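Ethyl acetate hydrolase (PDB 5EFZ) hydrolyses ethyl acetate to ethanol and acetate, a step in the breakdown of short-chain methyl ketones such as 2-butanone. Local coordinates at residues T66-S72 with N97-L103; D184-E189 with A270-R275. All coordinates share one frame. Residue numbers count along the deposited sequence, not the author numbering.

Interaction 1 of 2, residues T66-S72 with N97-L103; sequences TWYSGTS and NQIGNGL. With ACT (acetate ion), chain O; EDO (1,2-ethanediol), chain G.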
ATOM      1  N   THR A  66     -20.136  -3.752 -12.892  1.00 16.27           N
ATOM      2  CA  THR A  66     -19.930  -3.208 -11.542  1.00 15.08           C
ATOM      3  C   THR A  66     -18.583  -3.682 -10.996  1.00 18.12           C
ATOM      4  O   THR A  66     -17.958  -4.627 -11.536  1.00 16.04           O
ATOM      5  CB  THR A  66     -21.084  -3.635 -10.585  1.00 16.94           C
ATOM      6  OG1 THR A  66     -21.087  -5.056 -10.482  1.00 17.83           O
ATOM      7  CG2 THR A  66     -22.491  -3.201 -11.160  1.00 16.26           C
ATOM      8  N   TRP A  67     -18.127  -3.020  -9.936  1.00 17.00           N
ATOM      9  CA  TRP A  67     -16.785  -3.246  -9.442  1.00 16.72           C
ATOM     10  C   TRP A  67     -16.809  -4.066  -8.159  1.00 16.65           C
ATOM     11  O   TRP A  67     -17.867  -4.514  -7.706  1.00 18.29           O
ATOM     12  CB  TRP A  67     -16.061  -1.907  -9.210  1.00 18.33           C
ATOM     13  CG  TRP A  67     -16.803  -0.911  -8.350  1.00 19.60           C
ATOM     14  CD1 TRP A  67     -17.366  -1.125  -7.111  1.00 20.61           C
ATOM     15  CD2 TRP A  67     -17.013   0.481  -8.653  1.00 20.04           C
ATOM     16  NE1 TRP A  67     -17.934   0.048  -6.637  1.00 21.44           N
ATOM     17  CE2 TRP A  67     -17.738   1.043  -7.566  1.00 18.33           C
ATOM     18  CE3 TRP A  67     -16.671   1.298  -9.739  1.00 20.40           C
ATOM     19  CZ2 TRP A  67     -18.111   2.395  -7.538  1.00 22.08           C
ATOM     20  CZ3 TRP A  67     -17.054   2.640  -9.718  1.00 19.87           C
ATOM     21  CH2 TRP A  67     -17.764   3.174  -8.624  1.00 23.77           C
ATOM     22  N   TYR A  68     -15.626  -4.273  -7.594  1.00 14.94           N
ATOM     23  CA  TYR A  68     -15.487  -5.086  -6.386  1.00 16.18           C
ATOM     24  C   TYR A  68     -16.306  -4.510  -5.228  1.00 17.34           C
ATOM     25  O   TYR A  68     -16.139  -3.350  -4.914  1.00 16.16           O
ATOM     26  CB  TYR A  68     -14.013  -5.172  -5.969  1.00 14.07           C
ATOM     27  CG  TYR A  68     -13.853  -5.887  -4.629  1.00 15.61           C
ATOM     28  CD1 TYR A  68     -13.819  -7.283  -4.558  1.00 17.04           C
ATOM     29  CD2 TYR A  68     -13.736  -5.160  -3.437  1.00 14.68           C
ATOM     30  CE1 TYR A  68     -13.683  -7.944  -3.325  1.00 18.25           C
ATOM     31  CE2 TYR A  68     -13.600  -5.820  -2.189  1.00 15.13           C
ATOM     32  CZ  TYR A  68     -13.572  -7.198  -2.158  1.00 18.25           C
ATOM     33  OH  TYR A  68     -13.448  -7.819  -0.941  1.00 17.35           O
ATOM     34  N   SER A  69     -17.156  -5.346  -4.599  1.00 18.04           N
ATOM     35  CA  SER A  69     -18.004  -4.985  -3.453  1.00 18.74           C
ATOM     36  C   SER A  69     -19.167  -4.058  -3.842  1.00 20.45           C
ATOM     37  O   SER A  69     -19.989  -3.702  -3.006  1.00 19.73           O
ATOM     38  CB  SER A  69     -17.190  -4.354  -2.290  1.00 17.85           C
ATOM     39  OG  SER A  69     -16.865  -2.994  -2.555  1.00 19.33           O
ATOM     40  N   GLY A  70     -19.264  -3.731  -5.122  1.00 19.27           N
ATOM     41  CA  GLY A  70     -20.207  -2.728  -5.574  1.00 19.69           C
ATOM     42  C   GLY A  70     -21.463  -3.306  -6.205  1.00 19.58           C
ATOM     43  O   GLY A  70     -21.573  -4.520  -6.478  1.00 20.32           O
ATOM     44  N   THR A  71     -22.440  -2.433  -6.411  1.00 18.53           N
ATOM     45  CA  THR A  71     -23.665  -2.812  -7.082  1.00 18.78           C
ATOM     46  C   THR A  71     -24.009  -1.763  -8.119  1.00 20.10           C
ATOM     47  O   THR A  71     -23.334  -0.729  -8.250  1.00 20.40           O
ATOM     48  CB  THR A  71     -24.870  -2.947  -6.122  1.00 21.25           C
ATOM     49  OG1 THR A  71     -25.212  -1.639  -5.627  1.00 21.54           O
ATOM     50  CG2 THR A  71     -24.568  -3.929  -4.928  1.00 19.67           C
ATOM     51  N   SER A  72     -25.063  -2.038  -8.868  1.00 20.57           N
ATOM     52  CA  SER A  72     -25.510  -1.098  -9.888  1.00 21.71           C
ATOM     53  C   SER A  72     -25.883   0.267  -9.275  1.00 22.87           C
ATOM     54  O   SER A  72     -25.799   1.292  -9.953  1.00 23.05           O
ATOM     55  CB  SER A  72     -26.710  -1.684 -10.666  1.00 17.36           C
ATOM     56  OG  SER A  72     -27.646  -2.306  -9.785  1.00 19.40           O
ATOM     57  N   ASN A  97     -24.991  -6.217 -12.673  1.00 16.03           N
ATOM     58  CA  ASN A  97     -24.298  -6.633 -11.448  1.00 16.46           C
ATOM     59  C   ASN A  97     -23.477  -7.910 -11.629  1.00 17.28           C
ATOM     60  O   ASN A  97     -23.958  -8.906 -12.198  1.00 17.72           O
ATOM     61  CB  ASN A  97     -25.323  -6.824 -10.328  1.00 18.74           C
ATOM     62  CG  ASN A  97     -25.899  -5.495  -9.846  1.00 19.28           C
ATOM     63  OD1 ASN A  97     -25.315  -4.849  -8.970  1.00 19.06           O
ATOM     64  ND2 ASN A  97     -27.068  -5.100 -10.394  1.00 18.42           N
ATOM     65  N   GLN A  98     -22.244  -7.875 -11.148  1.00 15.14           N
ATOM     66  CA  GLN A  98     -21.370  -9.043 -11.163  1.00 18.51           C
ATOM     67  C   GLN A  98     -22.030 -10.259 -10.574  1.00 17.75           C
ATOM     68  O   GLN A  98     -22.683 -10.172  -9.524  1.00 17.74           O
ATOM     69  CB  GLN A  98     -20.108  -8.769 -10.346  1.00 18.15           C
ATOM     70  CG  GLN A  98     -18.986  -8.084 -11.100  1.00 16.76           C
ATOM     71  CD  GLN A  98     -17.722  -8.124 -10.221  1.00 18.23           C
ATOM     72  OE1 GLN A  98     -17.380  -9.171  -9.660  1.00 18.92           O
ATOM     73  NE2 GLN A  98     -17.080  -6.979 -10.051  1.00 15.80           N
ATOM     74  N   ILE A  99     -21.822 -11.402 -11.215  1.00 18.70           N
ATOM     75  CA  ILE A  99     -22.079 -12.683 -10.566  1.00 17.45           C
ATOM     76  C   ILE A  99     -21.285 -12.720  -9.281  1.00 19.27           C
ATOM     77  O   ILE A  99     -20.061 -12.516  -9.294  1.00 17.33           O
ATOM     78  CB  ILE A  99     -21.669 -13.859 -11.479  1.00 16.70           C
ATOM     79  CG1 ILE A  99     -22.498 -13.798 -12.784  1.00 17.48           C
ATOM     80  CG2 ILE A  99     -21.890 -15.215 -10.764  1.00 18.83           C
ATOM     81  CD1 ILE A  99     -21.989 -14.750 -13.870  1.00 21.83           C
ATOM     82  N   GLY A 100     -21.946 -13.000  -8.160  1.00 18.45           N
ATOM     83  CA  GLY A 100     -21.223 -13.063  -6.902  1.00 17.48           C
ATOM     84  C   GLY A 100     -21.369 -11.818  -6.045  1.00 20.91           C
ATOM     85  O   GLY A 100     -20.906 -11.811  -4.898  1.00 20.30           O
ATOM     86  N   ASN A 101     -22.009 -10.768  -6.562  1.00 19.32           N
ATOM     87  CA  ASN A 101     -22.034  -9.508  -5.815  1.00 18.66           C
ATOM     88  C   ASN A 101     -23.206  -9.365  -4.846  1.00 20.51           C
ATOM     89  O   ASN A 101     -23.371  -8.295  -4.240  1.00 19.45           O
ATOM     90  CB  ASN A 101     -22.025  -8.299  -6.794  1.00 13.38           C
ATOM     91  CG  ASN A 101     -23.431  -7.823  -7.199  1.00 19.37           C
ATOM     92  OD1 ASN A 101     -24.367  -8.617  -7.401  1.00 17.19           O
ATOM     93  ND2 ASN A 101     -23.565  -6.509  -7.368  1.00 18.05           N
ATOM     94  N   GLY A 102     -24.008 -10.426  -4.709  1.00 20.67           N
ATOM     95  CA  GLY A 102     -25.149 -10.435  -3.793  1.00 19.42           C
ATOM     96  C   GLY A 102     -26.495 -10.075  -4.404  1.00 19.96           C
ATOM     97  O   GLY A 102     -27.550 -10.377  -3.820  1.00 19.15           O
ATOM     98  N   LEU A 103     -26.479  -9.416  -5.569  1.00 17.67           N
ATOM     99  CA  LEU A 103     -27.723  -9.100  -6.288  1.00 18.35           C
ATOM    100  C   LEU A 103     -27.954 -10.097  -7.416  1.00 20.83           C
ATOM    101  O   LEU A 103     -29.008 -10.740  -7.488  1.00 21.21           O
ATOM    102  CB  LEU A 103     -27.694  -7.666  -6.832  1.00 19.74           C
ATOM    103  CG  LEU A 103     -27.638  -6.563  -5.753  1.00 21.63           C
ATOM    104  CD1 LEU A 103     -27.787  -5.211  -6.403  1.00 20.35           C
ATOM    105  CD2 LEU A 103     -28.693  -6.785  -4.664  1.00 22.65           C
TER
HETATM  106  C   ACT O 409     -12.777  -2.206  -7.264  1.00 27.32           C
HETATM  107  O   ACT O 409     -11.534  -2.010  -7.153  1.00 26.49           O
HETATM  108  OXT ACT O 409     -13.166  -3.031  -8.158  1.00 25.91           O
HETATM  109  CH3 ACT O 409     -13.734  -1.468  -6.391  1.00 23.64           C
HETATM  110  C1  EDO G 401     -31.086 -10.451  -3.465  1.00 51.26           C
HETATM  111  O1  EDO G 401     -31.827  -9.361  -4.040  1.00 50.45           O
HETATM  112  C2  EDO G 401     -31.131 -11.656  -4.397  1.00 51.99           C
HETATM  113  O2  EDO G 401     -30.928 -11.216  -5.750  1.00 48.89           O
HETATM  114  O   HOH W   1     -21.395  -6.400  -3.875  1.00 20.54           O

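Interaction 2 of 2, residues D184-E189 with A270-R275; sequences DFLFTE and AWKWQR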
ATOM      1  N   ASP A 184      -0.823  -6.901  -7.517  1.00 17.60           N
ATOM      2  CA  ASP A 184      -2.245  -6.718  -7.237  1.00 19.48           C
ATOM      3  C   ASP A 184      -2.831  -8.016  -6.660  1.00 19.09           C
ATOM      4  O   ASP A 184      -3.694  -8.000  -5.764  1.00 17.07           O
ATOM      5  CB  ASP A 184      -2.978  -6.300  -8.511  1.00 20.75           C
ATOM      6  CG  ASP A 184      -4.365  -5.785  -8.236  1.00 23.80           C
ATOM      7  OD1 ASP A 184      -4.605  -5.235  -7.132  1.00 24.38           O
ATOM      8  OD2 ASP A 184      -5.219  -5.911  -9.137  1.00 25.16           O
ATOM      9  N   PHE A 185      -2.355  -9.146  -7.187  1.00 17.31           N
ATOM     10  CA  PHE A 185      -2.752 -10.446  -6.666  1.00 18.38           C
ATOM     11  C   PHE A 185      -2.399 -10.589  -5.186  1.00 19.08           C
ATOM     12  O   PHE A 185      -3.203 -11.074  -4.384  1.00 17.22           O
ATOM     13  CB  PHE A 185      -2.078 -11.561  -7.465  1.00 20.81           C
ATOM     14  CG  PHE A 185      -2.550 -12.957  -7.096  1.00 21.37           C
ATOM     15  CD1 PHE A 185      -2.013 -13.633  -5.998  1.00 24.16           C
ATOM     16  CD2 PHE A 185      -3.474 -13.619  -7.897  1.00 21.98           C
ATOM     17  CE1 PHE A 185      -2.454 -14.932  -5.668  1.00 24.62           C
ATOM     18  CE2 PHE A 185      -3.899 -14.910  -7.578  1.00 21.38           C
ATOM     19  CZ  PHE A 185      -3.400 -15.559  -6.465  1.00 22.38           C
ATOM     20  N   LEU A 186      -1.193 -10.158  -4.818  1.00 16.65           N
ATOM     21  CA  LEU A 186      -0.805 -10.157  -3.395  1.00 15.42           C
ATOM     22  C   LEU A 186      -1.699  -9.261  -2.519  1.00 15.75           C
ATOM     23  O   LEU A 186      -2.100  -9.643  -1.399  1.00 15.89           O
ATOM     24  CB  LEU A 186       0.650  -9.710  -3.262  1.00 18.83           C
ATOM     25  CG  LEU A 186       1.144  -9.540  -1.811  1.00 21.31           C
ATOM     26  CD1 LEU A 186       1.245 -10.900  -1.100  1.00 21.48           C
ATOM     27  CD2 LEU A 186       2.505  -8.844  -1.827  1.00 22.92           C
ATOM     28  N   PHE A 187      -1.981  -8.046  -2.996  1.00 15.80           N
ATOM     29  CA  PHE A 187      -2.892  -7.166  -2.284  1.00 17.89           C
ATOM     30  C   PHE A 187      -4.228  -7.860  -2.005  1.00 16.07           C
ATOM     31  O   PHE A 187      -4.736  -7.852  -0.891  1.00 16.42           O
ATOM     32  CB  PHE A 187      -3.132  -5.909  -3.118  1.00 15.92           C
ATOM     33  CG  PHE A 187      -4.215  -5.007  -2.582  1.00 17.41           C
ATOM     34  CD1 PHE A 187      -4.291  -4.704  -1.238  1.00 15.09           C
ATOM     35  CD2 PHE A 187      -5.111  -4.383  -3.465  1.00 18.27           C
ATOM     36  CE1 PHE A 187      -5.302  -3.809  -0.755  1.00 15.07           C
ATOM     37  CE2 PHE A 187      -6.124  -3.517  -2.984  1.00 19.51           C
ATOM     38  CZ  PHE A 187      -6.208  -3.234  -1.643  1.00 15.97           C
ATOM     39  N   THR A 188      -4.797  -8.457  -3.043  1.00 15.34           N
ATOM     40  CA  THR A 188      -6.090  -9.108  -2.872  1.00 15.32           C
ATOM     41  C   THR A 188      -5.966 -10.355  -1.996  1.00 16.44           C
ATOM     42  O   THR A 188      -6.865 -10.658  -1.229  1.00 18.72           O
ATOM     43  CB  THR A 188      -6.683  -9.448  -4.216  1.00 18.05           C
ATOM     44  OG1 THR A 188      -6.698  -8.234  -5.011  1.00 18.16           O
ATOM     45  CG2 THR A 188      -8.135  -9.944  -4.013  1.00 18.44           C
ATOM     46  N   GLU A 189      -4.846 -11.061  -2.084  1.00 16.72           N
ATOM     47  CA  GLU A 189      -4.610 -12.186  -1.163  1.00 15.95           C
ATOM     48  C   GLU A 189      -4.626 -11.717   0.292  1.00 18.48           C
ATOM     49  O   GLU A 189      -5.212 -12.366   1.176  1.00 16.57           O
ATOM     50  CB  GLU A 189      -3.290 -12.883  -1.465  1.00 20.75           C
ATOM     51  CG  GLU A 189      -2.952 -13.978  -0.441  1.00 24.17           C
ATOM     52  CD  GLU A 189      -1.844 -14.898  -0.919  1.00 30.06           C
ATOM     53  OE1 GLU A 189      -0.767 -14.963  -0.271  1.00 28.87           O
ATOM     54  OE2 GLU A 189      -2.070 -15.576  -1.931  1.00 33.19           O
ATOM     55  N   ALA A 270     -13.265 -11.181  -4.962  1.00 14.49           N
ATOM     56  CA  ALA A 270     -11.821 -11.131  -4.811  1.00 13.96           C
ATOM     57  C   ALA A 270     -11.087 -12.210  -5.644  1.00 15.57           C
ATOM     58  O   ALA A 270     -10.062 -11.917  -6.286  1.00 15.68           O
ATOM     59  CB  ALA A 270     -11.436 -11.259  -3.290  1.00 12.79           C
ATOM     60  N   TRP A 271     -11.580 -13.450  -5.617  1.00 15.24           N
ATOM     61  CA  TRP A 271     -10.950 -14.538  -6.389  1.00 15.11           C
ATOM     62  C   TRP A 271     -10.972 -14.174  -7.874  1.00 17.00           C
ATOM     63  O   TRP A 271     -10.016 -14.399  -8.626  1.00 15.78           O
ATOM     64  CB  TRP A 271     -11.701 -15.874  -6.164  1.00 15.90           C
ATOM     65  CG  TRP A 271     -11.032 -17.106  -6.766  1.00 17.78           C
ATOM     66  CD1 TRP A 271     -10.212 -18.010  -6.113  1.00 23.82           C
ATOM     67  CD2 TRP A 271     -11.173 -17.586  -8.103  1.00 19.05           C
ATOM     68  NE1 TRP A 271      -9.829 -19.008  -6.984  1.00 22.80           N
ATOM     69  CE2 TRP A 271     -10.406 -18.767  -8.211  1.00 22.46           C
ATOM     70  CE3 TRP A 271     -11.879 -17.129  -9.229  1.00 19.01           C
ATOM     71  CZ2 TRP A 271     -10.306 -19.485  -9.399  1.00 24.15           C
ATOM     72  CZ3 TRP A 271     -11.772 -17.840 -10.423  1.00 20.86           C
ATOM     73  CH2 TRP A 271     -11.002 -19.010 -10.494  1.00 22.79           C
ATOM     74  N   LYS A 272     -12.102 -13.616  -8.281  1.00 15.66           N
ATOM     75  CA  LYS A 272     -12.330 -13.263  -9.677  1.00 17.64           C
ATOM     76  C   LYS A 272     -11.348 -12.150 -10.086  1.00 17.09           C
ATOM     77  O   LYS A 272     -10.696 -12.210 -11.133  1.00 17.50           O
ATOM     78  CB  LYS A 272     -13.773 -12.801  -9.867  1.00 14.86           C
ATOM     79  CG  LYS A 272     -14.135 -12.469 -11.317  1.00 15.79           C
ATOM     80  CD  LYS A 272     -15.511 -11.773 -11.402  1.00 17.31           C
ATOM     81  CE  LYS A 272     -16.627 -12.529 -10.668  1.00 20.33           C
ATOM     82  NZ  LYS A 272     -17.919 -11.795 -10.983  1.00 19.07           N
ATOM     83  N   TRP A 273     -11.320 -11.113  -9.258  1.00 14.25           N
ATOM     84  CA  TRP A 273     -10.444  -9.958  -9.455  1.00 17.14           C
ATOM     85  C   TRP A 273      -8.988 -10.412  -9.606  1.00 16.13           C
ATOM     86  O   TRP A 273      -8.273  -9.965 -10.512  1.00 15.66           O
ATOM     87  CB  TRP A 273     -10.639  -9.004  -8.257  1.00 16.83           C
ATOM     88  CG  TRP A 273      -9.657  -7.864  -8.034  1.00 18.93           C
ATOM     89  CD1 TRP A 273      -8.734  -7.327  -8.906  1.00 19.15           C
ATOM     90  CD2 TRP A 273      -9.522  -7.138  -6.803  1.00 17.29           C
ATOM     91  NE1 TRP A 273      -8.026  -6.301  -8.261  1.00 18.65           N
ATOM     92  CE2 TRP A 273      -8.504  -6.174  -6.978  1.00 19.47           C
ATOM     93  CE3 TRP A 273     -10.163  -7.231  -5.564  1.00 16.92           C
ATOM     94  CZ2 TRP A 273      -8.115  -5.294  -5.945  1.00 18.74           C
ATOM     95  CZ3 TRP A 273      -9.769  -6.361  -4.534  1.00 20.10           C
ATOM     96  CH2 TRP A 273      -8.760  -5.407  -4.741  1.00 19.47           C
ATOM     97  N   GLN A 274      -8.539 -11.301  -8.720  1.00 17.25           N
ATOM     98  CA  GLN A 274      -7.157 -11.790  -8.783  1.00 15.06           C
ATOM     99  C   GLN A 274      -6.748 -12.374 -10.134  1.00 17.40           C
ATOM    100  O   GLN A 274      -5.571 -12.375 -10.498  1.00 17.89           O
ATOM    101  CB  GLN A 274      -6.949 -12.890  -7.732  1.00 16.68           C
ATOM    102  CG  GLN A 274      -6.790 -12.365  -6.321  1.00 17.30           C
ATOM    103  CD  GLN A 274      -6.496 -13.485  -5.339  1.00 20.50           C
ATOM    104  OE1 GLN A 274      -7.188 -14.515  -5.334  1.00 21.16           O
ATOM    105  NE2 GLN A 274      -5.453 -13.308  -4.507  1.00 17.00           N
ATOM    106  N   ARG A 275      -7.721 -12.928 -10.841  1.00 15.59           N
ATOM    107  CA  ARG A 275      -7.421 -13.745 -12.028  1.00 15.90           C
ATOM    108  C   ARG A 275      -7.837 -13.128 -13.352  1.00 17.72           C
ATOM    109  O   ARG A 275      -7.707 -13.777 -14.391  1.00 18.95           O
ATOM    110  CB  ARG A 275      -8.075 -15.113 -11.856  1.00 16.69           C
ATOM    111  CG  ARG A 275      -7.253 -16.010 -10.909  1.00 20.34           C
ATOM    112  CD  ARG A 275      -8.079 -17.082 -10.250  1.00 20.68           C
ATOM    113  NE  ARG A 275      -7.262 -17.774  -9.239  1.00 20.46           N
ATOM    114  CZ  ARG A 275      -7.108 -17.335  -7.989  1.00 21.90           C
ATOM    115  NH1 ARG A 275      -7.723 -16.228  -7.575  1.00 21.98           N
ATOM    116  NH2 ARG A 275      -6.322 -17.995  -7.153  1.00 24.83           N
TER
HETATM  117  O   HOH W   2      -4.916 -15.753  -2.605  1.00 27.98           O

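Interaction 1 of 2, residues T66-S72 with N97-L103
Two loops leave the C-terminal ends of neighbouring parallel strands, 61-65 and 92-96, and start close together, with the CA atoms of Thr66 and Asn97 5.6 Å apart. Each then folds into a type II beta turn, Trp67 to Gly70 and Gln98 to Asn101, closed by Gly70 N to Trp67 O (3.0 Å) and Asn101 N to Gln98 O (3.1 Å). Every hydrogen bond between the loops involves at least one side chain. Gln98 is held twice at Thr66, through its NE2 to Thr66 O (2.9 Å) and its backbone N to Thr66 OG1 (3.1 Å). Asn97 grips Ser72 in a two-point clasp: OD1 accepts from Ser72 N (2.8 Å) while ND2 donates to Ser72 OG (2.9 Å). In the alpha/beta hydrolase fold the loop after strand 61-65 borders the catalytic centre, and here Tyr68 N donates to acetate OXT (2.8 Å), an acetate also bound by Ser151, Met152 and His334. Asn101 ND2 bridges Gly70 O (3.0 Å) and Asn97 OD1 (2.9 Å), while its OD1 accepts from Leu103 N (2.9 Å) in an Asx turn. Thr71, the N-cap of helix 72-79 and hydrogen-bonded to His22, packs its CB against Leu103 CD1 at 3.7 Å.

Interaction 2 of 2, residues D184-E189 with A270-R275
Antiparallel helices pack side by side here: the axes of 184-189 and 270-274 approach to 9.5 Å at 169°, and the CA atoms of Phe185 and Gln274 lie 5.1 Å apart. Two hydrogen bonds join them, both donated by the 270-275 side. The indole NE1 of Trp273 reaches Asp184 OD2 (3.0 Å), which also accepts from Asn180 ND2, so this carboxylate oxygen serves two donors. Gln274 NE2 donates to Phe185 O (3.2 Å), a carbonyl already engaged by Glu189 N (2.8 Å) within its own helix, and also to a water (3.1 Å from NE2) that in turn donates to Glu189 OE2 (2.9 Å). The other end of the Gln274 amide, OE1, takes Arg275 NH1 (2.9 Å); the same NH1 donates to Trp271 O (3.1 Å), tying off a carbonyl near the helix C-terminus. Glu189 OE1 forms a salt bridge with Lys221 of the second subunit.

Apolar contacts fill the space between these polar links. Thr188 lies over the Trp273 ring, its CG2 making an off-centre CH-pi contact 4.2 Å from the centroid of the six-membered ring, and Gln274 CG sits likewise 4.3 Å from the Phe185 ring centroid. Phe187 CE2 meets Trp273 CH2 at 3.7 Å.

The pair belongs to the mostly helical insertion between strands 170-174 and 296-300 of the central sheet. Trp273 rests on Met152 of helix 152-163, which directly follows Ser151, the inferred nucleophile, while Leu186 and Phe187 of helix 182-196 pack against Thr224 and Leu225 of the second subunit.

In the fold
Interactions 1 and 2, with centres 16 Å apart, meet directly through helix 263-274. Lys272, on the side of that helix turned from 184-189, donates probable hydrogen bonds from NZ to Ile99 O (2.8 Å) and Gln98 OE1 (3.0 Å), and its charge is paired with Asp127. Tyr68 CD1 packs on Trp273 CE3 at 3.8 Å, joining the 66-72 loop to the helix pair. Both contacts border the catalytic site inferred to comprise Ser151, Asp305 and His334: the side chains of Trp67 and Trp273 each come within about 5 Å of that of Ser151. The bound acetate, hydrogen-bonded by Tyr68 N and Met152 N, probably marks the acyl pocket and oxyanion hole.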